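Local coordinates for protein KLLA0B12012p (Kluyveromyces lactis, PDB 6Y3P) that interacts, as Pby1, with the mRNA decapping enzyme Dcp2 and probably binds ATP through this C-terminal, ATP-grasp part of the protein, at residues Phe215-Gly225 with Ser325-Val335; Leu227-Met235 with Arg297-Phe308. All coordinates share one frame; numbering follows the deposited sequence.

Contact 1. Residues Phe215-Gly225 with Ser325-Val335; sequences FHIRCYVTCSG and SLETFGFDFLV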
loop_
_atom_site.group_PDB
_atom_site.type_symbol
_atom_site.label_atom_id
_atom_site.label_comp_id
_atom_site.label_asym_id
_atom_site.label_seq_id
_atom_site.Cartn_x
_atom_site.Cartn_y
_atom_site.Cartn_z
ATOM N N PHE A 215 14.510 3.869 4.713
ATOM C CA PHE A 215 13.108 4.037 5.082
ATOM C C PHE A 215 12.187 3.760 3.945
ATOM O O PHE A 215 12.582 3.796 2.768
ATOM C CB PHE A 215 12.851 5.473 5.623
ATOM C CG PHE A 215 12.903 6.590 4.592
ATOM C CD1 PHE A 215 14.120 7.145 4.200
ATOM C CD2 PHE A 215 11.734 7.097 4.028
ATOM C CE1 PHE A 215 14.165 8.151 3.227
ATOM C CE2 PHE A 215 11.778 8.110 3.078
ATOM C CZ PHE A 215 12.990 8.631 2.678
ATOM N N HIS A 216 10.946 3.486 4.310
ATOM C CA HIS A 216 9.900 3.397 3.321
ATOM C C HIS A 216 8.866 4.457 3.678
ATOM O O HIS A 216 8.878 5.005 4.799
ATOM C CB HIS A 216 9.344 1.976 3.093
ATOM C CG HIS A 216 8.678 1.338 4.269
ATOM N ND1 HIS A 216 7.299 1.215 4.337
ATOM C CD2 HIS A 216 9.224 0.742 5.354
ATOM C CE1 HIS A 216 7.055 0.551 5.455
ATOM N NE2 HIS A 216 8.179 0.271 6.118
ATOM N N ILE A 217 8.052 4.838 2.686
ATOM C CA ILE A 217 7.017 5.840 2.832
ATOM C C ILE A 217 5.672 5.118 2.964
ATOM O O ILE A 217 5.332 4.239 2.168
ATOM C CB ILE A 217 6.982 6.909 1.701
ATOM C CG1 ILE A 217 8.311 7.690 1.631
ATOM C CG2 ILE A 217 5.789 7.866 1.904
ATOM C CD1 ILE A 217 8.448 8.673 0.479
ATOM N N ARG A 218 4.916 5.495 3.979
ATOM C CA ARG A 218 3.548 5.046 4.160
ATOM C C ARG A 218 2.696 6.261 3.746
ATOM O O ARG A 218 2.732 7.313 4.394
ATOM C CB ARG A 218 3.275 4.633 5.624
ATOM C CG ARG A 218 1.799 4.272 5.930
ATOM C CD ARG A 218 1.268 3.240 4.955
ATOM N NE ARG A 218 0.606 2.106 5.599
ATOM C CZ ARG A 218 1.229 1.072 6.158
ATOM N NH1 ARG A 218 0.529 0.077 6.688
ATOM N NH2 ARG A 218 2.556 1.041 6.219
ATOM N N CYS A 219 1.970 6.113 2.642
ATOM C CA CYS A 219 1.088 7.134 2.105
ATOM C C CYS A 219 -0.392 6.669 2.279
ATOM O O CYS A 219 -0.750 5.583 1.807
ATOM C CB CYS A 219 1.451 7.378 0.638
ATOM S SG CYS A 219 0.385 8.568 -0.216
ATOM N N TYR A 220 -1.232 7.450 3.010
ATOM C CA TYR A 220 -2.659 7.099 3.137
ATOM C C TYR A 220 -3.419 7.612 1.929
ATOM O O TYR A 220 -3.327 8.787 1.588
ATOM C CB TYR A 220 -3.284 7.609 4.432
ATOM C CG TYR A 220 -2.589 7.028 5.639
ATOM C CD1 TYR A 220 -2.701 5.673 5.946
ATOM C CD2 TYR A 220 -1.777 7.820 6.449
ATOM C CE1 TYR A 220 -2.037 5.121 7.041
ATOM C CE2 TYR A 220 -1.113 7.282 7.554
ATOM C CZ TYR A 220 -1.261 5.933 7.855
ATOM O OH TYR A 220 -0.627 5.379 8.931
ATOM N N VAL A 221 -4.117 6.709 1.255
ATOM C CA VAL A 221 -4.859 6.977 0.041
ATOM C C VAL A 221 -6.316 6.654 0.311
ATOM O O VAL A 221 -6.614 5.538 0.720
ATOM C CB VAL A 221 -4.286 6.151 -1.131
ATOM C CG1 VAL A 221 -5.094 6.375 -2.414
ATOM C CG2 VAL A 221 -2.814 6.466 -1.360
ATOM N N THR A 222 -7.222 7.626 0.105
ATOM C CA THR A 222 -8.649 7.409 0.327
ATOM C C THR A 222 -9.379 7.368 -0.987
ATOM O O THR A 222 -9.292 8.297 -1.778
ATOM C CB THR A 222 -9.261 8.441 1.319
ATOM O OG1 THR A 222 -8.470 8.503 2.497
ATOM C CG2 THR A 222 -10.702 8.118 1.704
ATOM N N CYS A 223 -10.074 6.274 -1.225
ATOM C CA CYS A 223 -10.973 6.110 -2.360
ATOM C C CYS A 223 -12.320 6.429 -1.849
ATOM O O CYS A 223 -12.691 5.919 -0.806
ATOM C CB CYS A 223 -10.936 4.690 -2.906
ATOM S SG CYS A 223 -9.516 4.372 -3.950
ATOM N N SER A 224 -13.067 7.218 -2.586
ATOM C CA SER A 224 -14.430 7.582 -2.218
ATOM C C SER A 224 -15.405 7.348 -3.391
ATOM O O SER A 224 -15.190 7.884 -4.475
ATOM C CB SER A 224 -14.480 9.036 -1.762
ATOM O OG SER A 224 -15.812 9.345 -1.394
ATOM N N GLY A 225 -16.442 6.544 -3.146
ATOM C CA GLY A 225 -17.506 6.218 -4.095
ATOM C C GLY A 225 -17.033 5.600 -5.395
ATOM O O GLY A 225 -16.073 4.825 -5.392
ATOM N N SER A 325 -19.359 3.148 -0.902
ATOM C CA SER A 325 -18.155 2.770 -0.170
ATOM C C SER A 325 -17.149 3.891 -0.196
ATOM O O SER A 325 -17.173 4.720 -1.097
ATOM C CB SER A 325 -17.504 1.542 -0.796
ATOM O OG SER A 325 -18.355 0.418 -0.754
ATOM N N LEU A 326 -16.276 3.902 0.799
ATOM C CA LEU A 326 -15.062 4.699 0.873
ATOM C C LEU A 326 -14.034 3.807 1.537
ATOM O O LEU A 326 -14.416 2.870 2.227
ATOM C CB LEU A 326 -15.164 6.098 1.551
ATOM C CG LEU A 326 -15.485 6.216 3.050
ATOM C CD1 LEU A 326 -14.282 5.827 3.936
ATOM C CD2 LEU A 326 -15.840 7.629 3.357
ATOM N N GLU A 327 -12.761 4.044 1.307
ATOM C CA GLU A 327 -11.746 3.235 1.955
ATOM C C GLU A 327 -10.431 3.963 1.984
ATOM O O GLU A 327 -10.031 4.515 0.967
ATOM C CB GLU A 327 -11.591 1.836 1.307
ATOM C CG GLU A 327 -10.752 0.901 2.174
ATOM C CD GLU A 327 -10.710 -0.575 1.836
ATOM O OE1 GLU A 327 -11.546 -1.021 1.019
ATOM O OE2 GLU A 327 -9.839 -1.288 2.390
ATOM N N THR A 328 -9.729 3.922 3.130
ATOM C CA THR A 328 -8.401 4.503 3.155
ATOM C C THR A 328 -7.415 3.334 3.247
ATOM O O THR A 328 -7.547 2.439 4.084
ATOM C CB THR A 328 -8.201 5.690 4.109
ATOM O OG1 THR A 328 -7.062 5.490 4.938
ATOM C CG2 THR A 328 -9.415 6.055 4.898
ATOM N N PHE A 329 -6.486 3.314 2.304
ATOM C CA PHE A 329 -5.477 2.282 2.182
ATOM C C PHE A 329 -4.120 2.875 2.557
ATOM O O PHE A 329 -3.912 4.085 2.428
ATOM C CB PHE A 329 -5.390 1.792 0.723
ATOM C CG PHE A 329 -6.669 1.286 0.101
ATOM C CD1 PHE A 329 -7.519 2.152 -0.581
ATOM C CD2 PHE A 329 -6.981 -0.071 0.120
ATOM C CE1 PHE A 329 -8.683 1.672 -1.203
ATOM C CE2 PHE A 329 -8.142 -0.552 -0.507
ATOM C CZ PHE A 329 -8.988 0.325 -1.154
ATOM N N GLY A 330 -3.210 1.989 2.967
ATOM C CA GLY A 330 -1.825 2.302 3.273
ATOM C C GLY A 330 -0.922 1.905 2.122
ATOM O O GLY A 330 -0.688 0.714 1.903
ATOM N N PHE A 331 -0.444 2.900 1.340
ATOM C CA PHE A 331 0.449 2.641 0.217
ATOM C C PHE A 331 1.889 2.714 0.677
ATOM O O PHE A 331 2.308 3.723 1.235
ATOM C CB PHE A 331 0.202 3.603 -0.946
ATOM C CG PHE A 331 -0.893 3.220 -1.906
ATOM C CD1 PHE A 331 -2.199 3.038 -1.462
ATOM C CD2 PHE A 331 -0.658 3.196 -3.273
ATOM C CE1 PHE A 331 -3.222 2.771 -2.361
ATOM C CE2 PHE A 331 -1.686 2.923 -4.173
ATOM C CZ PHE A 331 -2.961 2.714 -3.712
ATOM N N ASP A 332 2.631 1.636 0.462
ATOM C CA ASP A 332 4.033 1.570 0.838
ATOM C C ASP A 332 4.946 1.664 -0.363
ATOM O O ASP A 332 4.913 0.828 -1.289
ATOM C CB ASP A 332 4.339 0.353 1.723
ATOM C CG ASP A 332 3.659 0.487 3.080
ATOM O OD1 ASP A 332 4.241 1.150 3.980
ATOM O OD2 ASP A 332 2.513 0.013 3.215
ATOM N N PHE A 333 5.729 2.741 -0.347
ATOM C CA PHE A 333 6.719 3.098 -1.347
ATOM C C PHE A 333 8.144 3.062 -0.782
ATOM O O PHE A 333 8.385 3.501 0.334
ATOM C CB PHE A 333 6.470 4.534 -1.842
ATOM C CG PHE A 333 5.222 4.751 -2.648
ATOM C CD1 PHE A 333 5.224 4.567 -4.021
ATOM C CD2 PHE A 333 4.062 5.220 -2.046
ATOM C CE1 PHE A 333 4.060 4.800 -4.773
ATOM C CE2 PHE A 333 2.896 5.418 -2.796
ATOM C CZ PHE A 333 2.906 5.201 -4.149
ATOM N N LEU A 334 9.088 2.622 -1.601
ATOM C CA LEU A 334 10.526 2.649 -1.335
ATOM C C LEU A 334 11.084 3.857 -2.126
ATOM O O LEU A 334 10.532 4.242 -3.158
ATOM C CB LEU A 334 11.167 1.353 -1.843
ATOM C CG LEU A 334 11.315 0.186 -0.841
ATOM C CD1 LEU A 334 9.996 -0.257 -0.268
ATOM C CD2 LEU A 334 11.975 -1.014 -1.496
ATOM N N VAL A 335 12.108 4.501 -1.587
ATOM C CA VAL A 335 12.767 5.639 -2.198
ATOM C C VAL A 335 14.212 5.245 -2.435
ATOM O O VAL A 335 14.875 4.765 -1.502
ATOM C CB VAL A 335 12.693 6.943 -1.349
ATOM C CG1 VAL A 335 13.092 8.158 -2.191
ATOM C CG2 VAL A 335 11.302 7.141 -0.736
HETATM O O HOH W 1 13.657 2.988 0.407
#
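D332 OD1 is gripped by R218, whose NH2 lies 2.8 Å from D332 OD1 in a salt bridge. H216 ND1 adds a weak, bent hydrogen bond at the edge of its ring; H216 has two conformers, so this bond is doubtful. R218 reaches the carboxylate by leaving the backbone with CG anti to N (chi1 174°) and then bending at chi2 and chi3. Its guanidinium stands 82° to the carboxylate, with OD2 over one face. NE passes 3.4 Å from G330 CA, where a beta carbon would clash. A leucine in place of R218 would probably leave D332 without its main charged mate in this strand pair, with N347 giving only a weak bond. The other side of the sheet is mostly apolar; its exception is E327, whose carboxylate turns away to R77 and Y74. V221 CG2 sits over the F331 ring, 3.5 Å from F331 CD1, in a CH-pi contact. I217 CD1 and V335 CG2 are tight at 3.5 Å. The backbones run antiparallel, with paired bonds such as F331 N to C219 O (2.7 Å). A water joins F215 O to V335 N at one end. This is a long antiparallel strand pair in the large sheet of a tubulin-tyrosine-ligase-like ATP-grasp fold.

Contact 2. Residues Leu227-Met235 with Arg297-Phe308; sequences LQVFVYDRM and RTQIHEAVSELF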
loop_
_atom_site.group_PDB
_atom_site.type_symbol
_atom_site.label_atom_id
_atom_site.label_comp_id
_atom_site.label_asym_id
_atom_site.label_seq_id
_atom_site.Cartn_x
_atom_site.Cartn_y
_atom_site.Cartn_z
ATOM N N LEU A 227 -15.876 7.189 -8.946
ATOM C CA LEU A 227 -14.729 6.940 -8.086
ATOM C C LEU A 227 -13.935 8.213 -7.985
ATOM O O LEU A 227 -13.636 8.839 -9.005
ATOM C CB LEU A 227 -13.824 5.825 -8.663
ATOM C CG LEU A 227 -12.469 5.560 -7.942
ATOM C CD1 LEU A 227 -12.654 4.686 -6.694
ATOM C CD2 LEU A 227 -11.484 4.893 -8.876
ATOM N N GLN A 228 -13.530 8.559 -6.763
ATOM C CA GLN A 228 -12.616 9.656 -6.496
ATOM C C GLN A 228 -11.474 9.097 -5.697
ATOM O O GLN A 228 -11.692 8.292 -4.785
ATOM C CB GLN A 228 -13.291 10.772 -5.735
ATOM C CG GLN A 228 -14.049 11.729 -6.643
ATOM C CD GLN A 228 -14.848 12.674 -5.804
ATOM O OE1 GLN A 228 -15.779 12.262 -5.104
ATOM N NE2 GLN A 228 -14.434 13.936 -5.767
ATOM N N VAL A 229 -10.246 9.472 -6.069
ATOM C CA VAL A 229 -9.037 9.005 -5.394
ATOM C C VAL A 229 -8.333 10.198 -4.784
ATOM O O VAL A 229 -8.063 11.177 -5.474
ATOM C CB VAL A 229 -8.095 8.141 -6.263
ATOM C CG1 VAL A 229 -6.984 7.537 -5.394
ATOM C CG2 VAL A 229 -8.857 7.038 -7.006
ATOM N N PHE A 230 -8.092 10.126 -3.470
ATOM C CA PHE A 230 -7.502 11.202 -2.711
ATOM C C PHE A 230 -6.244 10.737 -2.029
ATOM O O PHE A 230 -6.254 9.750 -1.288
ATOM C CB PHE A 230 -8.489 11.713 -1.664
ATOM C CG PHE A 230 -9.759 12.300 -2.221
ATOM C CD1 PHE A 230 -9.825 13.640 -2.579
ATOM C CD2 PHE A 230 -10.898 11.518 -2.368
ATOM C CE1 PHE A 230 -11.000 14.186 -3.080
ATOM C CE2 PHE A 230 -12.074 12.069 -2.859
ATOM C CZ PHE A 230 -12.115 13.397 -3.220
ATOM N N VAL A 231 -5.151 11.439 -2.295
ATOM C CA VAL A 231 -3.874 11.152 -1.658
ATOM C C VAL A 231 -3.684 12.176 -0.538
ATOM O O VAL A 231 -3.891 13.371 -0.730
ATOM C CB VAL A 231 -2.716 11.146 -2.680
ATOM C CG1 VAL A 231 -1.362 11.071 -1.993
ATOM C CG2 VAL A 231 -2.868 10.007 -3.685
ATOM N N TYR A 232 -3.353 11.683 0.645
ATOM C CA TYR A 232 -3.057 12.488 1.821
ATOM C C TYR A 232 -1.550 12.852 1.767
ATOM O O TYR A 232 -0.692 11.964 1.828
ATOM C CB TYR A 232 -3.422 11.712 3.104
ATOM C CG TYR A 232 -3.307 12.554 4.351
ATOM C CD1 TYR A 232 -3.840 13.845 4.400
ATOM C CD2 TYR A 232 -2.682 12.064 5.487
ATOM C CE1 TYR A 232 -3.720 14.636 5.543
ATOM C CE2 TYR A 232 -2.566 12.841 6.640
ATOM C CZ TYR A 232 -3.090 14.126 6.662
ATOM O OH TYR A 232 -2.995 14.876 7.802
ATOM N N ASP A 233 -1.251 14.150 1.590
ATOM C CA ASP A 233 0.113 14.672 1.422
ATOM C C ASP A 233 0.976 14.712 2.684
ATOM O O ASP A 233 2.155 15.011 2.566
ATOM C CB ASP A 233 0.111 16.059 0.747
ATOM C CG ASP A 233 0.113 15.969 -0.771
ATOM O OD1 ASP A 233 0.198 14.833 -1.301
ATOM O OD2 ASP A 233 0.030 17.031 -1.428
ATOM N N ARG A 234 0.418 14.417 3.858
ATOM C CA ARG A 234 1.201 14.355 5.088
ATOM C C ARG A 234 1.535 12.872 5.242
ATOM O O ARG A 234 0.721 12.087 5.735
ATOM C CB ARG A 234 0.409 14.913 6.271
ATOM C CG ARG A 234 0.024 16.406 6.093
ATOM C CD ARG A 234 -0.494 17.033 7.390
ATOM N NE ARG A 234 0.514 16.992 8.455
ATOM C CZ ARG A 234 0.264 17.185 9.742
ATOM N NH1 ARG A 234 -0.968 17.467 10.152
ATOM N NH2 ARG A 234 1.248 17.116 10.632
ATOM N N MET A 235 2.667 12.468 4.661
ATOM C CA MET A 235 3.081 11.076 4.625
ATOM C C MET A 235 4.075 10.702 5.743
ATOM O O MET A 235 4.577 11.567 6.461
ATOM C CB MET A 235 3.602 10.694 3.236
ATOM C CG MET A 235 2.957 11.455 2.102
ATOM S SD MET A 235 3.583 10.837 0.527
ATOM C CE MET A 235 2.501 11.724 -0.622
ATOM N N ARG A 297 6.364 13.604 -4.149
ATOM C CA ARG A 297 4.914 13.735 -4.016
ATOM C C ARG A 297 4.265 13.616 -5.405
ATOM O O ARG A 297 3.291 12.899 -5.562
ATOM C CB ARG A 297 4.566 15.083 -3.377
ATOM C CG ARG A 297 4.048 14.970 -1.962
ATOM C CD ARG A 297 4.106 16.304 -1.258
ATOM N NE ARG A 297 4.874 16.144 -0.030
ATOM C CZ ARG A 297 5.855 16.946 0.366
ATOM N NH1 ARG A 297 6.178 18.021 -0.351
ATOM N NH2 ARG A 297 6.513 16.691 1.489
ATOM N N THR A 298 4.831 14.299 -6.404
ATOM C CA THR A 298 4.375 14.273 -7.796
ATOM C C THR A 298 4.370 12.831 -8.304
ATOM O O THR A 298 3.310 12.363 -8.715
ATOM C CB THR A 298 5.191 15.277 -8.590
ATOM O OG1 THR A 298 4.923 16.541 -7.975
ATOM C CG2 THR A 298 4.812 15.323 -10.089
ATOM N N GLN A 299 5.499 12.102 -8.159
ATOM C CA GLN A 299 5.586 10.662 -8.508
ATOM C C GLN A 299 4.538 9.828 -7.789
ATOM O O GLN A 299 3.931 8.956 -8.411
ATOM C CB GLN A 299 6.950 10.066 -8.149
ATOM C CG GLN A 299 8.133 10.652 -8.893
ATOM C CD GLN A 299 9.409 10.089 -8.324
ATOM O OE1 GLN A 299 9.726 8.906 -8.516
ATOM N NE2 GLN A 299 10.157 10.926 -7.589
ATOM N N ILE A 300 4.306 10.095 -6.489
ATOM C CA ILE A 300 3.315 9.333 -5.706
ATOM C C ILE A 300 1.888 9.523 -6.276
ATOM O O ILE A 300 1.157 8.545 -6.472
ATOM C CB ILE A 300 3.434 9.621 -4.179
ATOM C CG1 ILE A 300 4.642 8.843 -3.609
ATOM C CG2 ILE A 300 2.129 9.245 -3.430
ATOM C CD1 ILE A 300 5.229 9.304 -2.243
ATOM N N HIS A 301 1.513 10.764 -6.557
ATOM C CA HIS A 301 0.193 11.087 -7.102
ATOM C C HIS A 301 0.019 10.478 -8.448
ATOM O O HIS A 301 -1.057 10.009 -8.751
ATOM C CB HIS A 301 0.047 12.593 -7.246
ATOM C CG HIS A 301 -0.014 13.310 -5.951
ATOM N ND1 HIS A 301 -0.356 14.633 -5.891
ATOM C CD2 HIS A 301 0.208 12.859 -4.701
ATOM C CE1 HIS A 301 -0.344 14.946 -4.610
ATOM N NE2 HIS A 301 -0.024 13.903 -3.863
ATOM N N GLU A 302 1.067 10.478 -9.266
ATOM C CA GLU A 302 1.009 9.878 -10.578
ATOM C C GLU A 302 0.829 8.369 -10.520
ATOM O O GLU A 302 -0.008 7.830 -11.244
ATOM C CB GLU A 302 2.238 10.291 -11.398
ATOM C CG GLU A 302 2.033 10.215 -12.896
ATOM C CD GLU A 302 0.743 10.779 -13.473
ATOM O OE1 GLU A 302 0.212 11.788 -12.949
ATOM O OE2 GLU A 302 0.280 10.208 -14.485
ATOM N N ALA A 303 1.577 7.702 -9.623
ATOM C CA ALA A 303 1.565 6.250 -9.440
ATOM C C ALA A 303 0.229 5.721 -8.903
ATOM O O ALA A 303 -0.265 4.691 -9.389
ATOM C CB ALA A 303 2.726 5.815 -8.564
ATOM N N VAL A 304 -0.369 6.458 -7.931
ATOM C CA VAL A 304 -1.671 6.164 -7.330
ATOM C C VAL A 304 -2.791 6.256 -8.419
ATOM O O VAL A 304 -3.598 5.344 -8.548
ATOM C CB VAL A 304 -1.949 7.093 -6.101
ATOM C CG1 VAL A 304 -3.411 7.045 -5.706
ATOM C CG2 VAL A 304 -1.067 6.725 -4.896
ATOM N N SER A 305 -2.809 7.359 -9.187
ATOM C CA SER A 305 -3.760 7.665 -10.274
ATOM C C SER A 305 -3.728 6.569 -11.352
ATOM O O SER A 305 -4.769 6.061 -11.752
ATOM C CB SER A 305 -3.420 9.025 -10.888
ATOM O OG SER A 305 -4.222 9.283 -12.026
ATOM N N GLU A 306 -2.514 6.202 -11.793
ATOM C CA GLU A 306 -2.232 5.170 -12.791
ATOM C C GLU A 306 -2.673 3.810 -12.290
ATOM O O GLU A 306 -3.294 3.061 -13.049
ATOM C CB GLU A 306 -0.730 5.167 -13.127
ATOM C CG GLU A 306 -0.280 6.337 -13.983
ATOM C CD GLU A 306 -0.971 6.382 -15.330
ATOM O OE1 GLU A 306 -0.760 5.433 -16.117
ATOM O OE2 GLU A 306 -1.806 7.292 -15.549
ATOM N N LEU A 307 -2.421 3.510 -11.002
ATOM C CA LEU A 307 -2.831 2.235 -10.403
ATOM C C LEU A 307 -4.330 2.073 -10.376
ATOM O O LEU A 307 -4.835 1.002 -10.715
ATOM C CB LEU A 307 -2.204 2.005 -9.014
ATOM C CG LEU A 307 -2.512 0.664 -8.328
ATOM C CD1 LEU A 307 -2.216 -0.528 -9.264
ATOM C CD2 LEU A 307 -1.719 0.510 -7.087
ATOM N N PHE A 308 -5.052 3.116 -9.996
ATOM C CA PHE A 308 -6.502 3.033 -9.986
ATOM C C PHE A 308 -7.072 2.941 -11.413
ATOM O O PHE A 308 -8.036 2.208 -11.622
ATOM C CB PHE A 308 -7.125 4.147 -9.127
ATOM C CG PHE A 308 -7.092 3.708 -7.677
ATOM C CD1 PHE A 308 -7.920 2.682 -7.223
ATOM C CD2 PHE A 308 -6.161 4.243 -6.794
ATOM C CE1 PHE A 308 -7.822 2.210 -5.919
ATOM C CE2 PHE A 308 -6.065 3.769 -5.484
ATOM C CZ PHE A 308 -6.892 2.756 -5.056
#
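H301 and D233 make the polar part of this contact. H301 NE2 donates to D233 OD1 at 2.7 Å, with an N-H...O angle of 148°. D233 uses the syn lone pair of OD1. The planes of the carboxylate and the imidazole are 11° apart, so the two groups are nearly coplanar. The bond lies in the ring plane. H301 has CG anti to its carbonyl carbon (chi1 -68°), and this brings the ring off the side of the helix to the aspartate. R297 lies beside the same carboxylate through its aliphatic CG and CD. Its guanidinium is engaged elsewhere, in salt bridges with D283 and E294. Its charge may still add a weak attraction for D233.

The rest of the contact is apolar. V231 divides its two methyls between partners. CG1 lies 3.6 Å from H301 CD2, while CG2 meets V304 CG1 tip to tip at 3.6 Å. V304 CG1 is also touched by V229 CG1, again at 3.6 Å. V229 lies against the F308 ring too, its CG1 3.7 Å from F308 CD2. L227 CD2 comes loosely alongside F308 CB. At the other end M235 stretches out beyond CG. Its SD meets I300 CD1 tip to tip at 3.6 Å, and its CE rests 3.8 Å from R297 CG.

The helix segment runs roughly antiparallel to the strand, on one face of the sheet. C219, V221 and C223 of strand 215-224 extend this apolar face under the helix. On the other face, F230 and Y232 pack against helix 357-375. Strand 391-396 flanks strand 228-239, with V392 against D233 and V394 against V231.

Both contacts are buried and belong to the same sheet. Contact 1 joins two strands within it, close to the centre of the chain. Contact 2 lays helix 290-313 on it, farther from the centre. Strands 215-224 and 228-239 are neighbours, probably bonded through T222 N with F230 O and Y220 O with Y232 N. The helix spans both: F308 CZ packs 3.3 Å from C223 SG. Backbone bonds dominate contact 1, while side-chain packing dominates contact 2. Each has a carboxylate and basic side chain that meet across it: D332 with R218 in contact 1, D233 with H301 in contact 2. D332 lies on the face away from the helix; D233 lies between strand and helix.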